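Local coordinates for cytosine deaminase (Klebsiella pneumoniae, PDB 4R85), which catalyses the hydrolytic deamination of 5-methylcytosine, releasing ammonia, and belongs to the amidohydrolase family, at the interface of chains A and B. Numbering follows the deposited sequence. Chains: chain A/B, Cytosine deaminase.

The interface of chains A and B. Residues chain A 246-248, 287; chain B 284-286.
The 3-10 helix 243-247 of chain A, together with the loop residue A:Arg287, receives the loop segment 284-286 of chain B. B:Pro285 fits between A:Gly246 and A:Arg287. Its CA lies 3.2 Å from the carbonyl oxygen of A:Gly246, while its CB packs against CB of A:Arg287 at 3.9 Å. A proline suits this place, being compact, rigid and apolar; the cis B:Trp284-B:Pro285 peptide bond probably shapes the turn that presents the ring. The guanidinium of A:Arg287 overlaps the ring at its rim, with B:Pro285 CG 3.9 Å above its plane. A chi1 of 81° sets CG of A:Arg287 on the side of both N and C, and a bend at chi3 (64°) carries the chain round toward A:Ser247. There NH1 of A:Arg287 donates to the hydroxyl OG of A:Ser247 at 2.8 Å, almost in the guanidinium plane, which should limit its rotation and help keep one face toward the proline. Serine serves here as a small acceptor whose own OG also touches the proline's CB. On the other flank, the CE3 corner of the B:Trp284 six-membered ring meets A:Gly246, whose O is nearest at 3.6 Å and whose CA lies off to one face; lacking a side chain, glycine permits this close approach. CE of B:Lys286 lies over the rim of the opposite face and may help steady the indole. A water joins the chains, 3.1 Å from A:Gly246 O and taking a nearly straight bond from the amide N of B:Lys286 (177° at H). In the amidohydrolase barrel, the 3-10 helix follows strand 237-240 and the iron ligand A:His241, and residues 284-287 lie between helices 271-277 and 293-298; the two-fold deposited dimer, perhaps the working oligomer, repeats the patch.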
loop_
_atom_site.group_PDB
_atom_site.type_symbol
_atom_site.label_atom_id
_atom_site.label_comp_id
_atom_site.label_asym_id
_atom_site.label_seq_id
_atom_site.Cartn_x
_atom_site.Cartn_y
_atom_site.Cartn_z
ATOM N N GLY A 246 -2.879 20.048 0.880
ATOM C CA GLY A 246 -2.018 19.533 -0.175
ATOM C C GLY A 246 -2.112 20.284 -1.497
ATOM O O GLY A 246 -1.333 20.026 -2.414
ATOM N N SER A 247 -3.058 21.217 -1.601
ATOM C CA SER A 247 -3.142 22.074 -2.775
ATOM C C SER A 247 -3.012 23.577 -2.454
ATOM O O SER A 247 -3.185 24.408 -3.350
ATOM C CB SER A 247 -4.465 21.817 -3.518
ATOM O OG SER A 247 -4.559 20.455 -3.928
ATOM N N TYR A 248 -2.726 23.935 -1.195
ATOM C CA TYR A 248 -2.705 25.357 -0.817
ATOM C C TYR A 248 -1.625 26.144 -1.540
ATOM O O TYR A 248 -0.565 25.617 -1.893
ATOM C CB TYR A 248 -2.490 25.573 0.695
ATOM C CG TYR A 248 -3.713 25.392 1.564
ATOM C CD1 TYR A 248 -4.989 25.324 1.005
ATOM C CD2 TYR A 248 -3.592 25.289 2.945
ATOM C CE1 TYR A 248 -6.104 25.148 1.808
ATOM C CE2 TYR A 248 -4.700 25.114 3.756
ATOM C CZ TYR A 248 -5.952 25.042 3.180
ATOM O OH TYR A 248 -7.053 24.865 3.990
ATOM N N ARG A 287 -3.000 15.253 -9.073
ATOM C CA ARG A 287 -2.477 15.514 -7.728
ATOM C C ARG A 287 -2.718 14.346 -6.765
ATOM O O ARG A 287 -3.682 13.589 -6.901
ATOM C CB ARG A 287 -3.045 16.823 -7.144
ATOM C CG ARG A 287 -4.462 16.718 -6.521
ATOM C CD ARG A 287 -5.038 18.124 -6.274
ATOM N NE ARG A 287 -5.216 18.824 -7.553
ATOM C CZ ARG A 287 -5.276 20.147 -7.695
ATOM N NH1 ARG A 287 -5.178 20.943 -6.637
ATOM N NH2 ARG A 287 -5.437 20.674 -8.906
ATOM N N TRP B 284 3.548 21.978 -4.144
ATOM C CA TRP B 284 2.159 21.628 -3.881
ATOM C C TRP B 284 1.313 22.396 -4.875
ATOM O O TRP B 284 1.582 23.570 -5.114
ATOM C CB TRP B 284 1.776 21.996 -2.435
ATOM C CG TRP B 284 2.733 21.404 -1.420
ATOM C CD1 TRP B 284 3.848 21.999 -0.914
ATOM C CD2 TRP B 284 2.678 20.091 -0.833
ATOM N NE1 TRP B 284 4.481 21.150 -0.038
ATOM C CE2 TRP B 284 3.788 19.973 0.028
ATOM C CE3 TRP B 284 1.795 19.010 -0.946
ATOM C CZ2 TRP B 284 4.037 18.824 0.784
ATOM C CZ3 TRP B 284 2.047 17.860 -0.197
ATOM C CH2 TRP B 284 3.163 17.781 0.656
ATOM N N PRO B 285 0.303 21.734 -5.485
ATOM C CA PRO B 285 -0.019 20.307 -5.316
ATOM C C PRO B 285 1.059 19.407 -5.920
ATOM O O PRO B 285 1.794 19.837 -6.798
ATOM C CB PRO B 285 -1.332 20.147 -6.093
ATOM C CG PRO B 285 -1.327 21.255 -7.079
ATOM C CD PRO B 285 -0.643 22.406 -6.393
ATOM N N LYS B 286 1.147 18.180 -5.430
ATOM C CA LYS B 286 2.228 17.279 -5.784
ATOM C C LYS B 286 1.674 16.189 -6.689
ATOM O O LYS B 286 0.749 15.475 -6.301
ATOM C CB LYS B 286 2.797 16.657 -4.508
ATOM C CG LYS B 286 4.151 16.023 -4.667
ATOM C CD LYS B 286 4.733 15.609 -3.308
ATOM C CE LYS B 286 4.762 16.759 -2.289
ATOM N NZ LYS B 286 5.754 17.841 -2.593
HETATM O O HOH W 1 -1.042 17.099 -3.488
#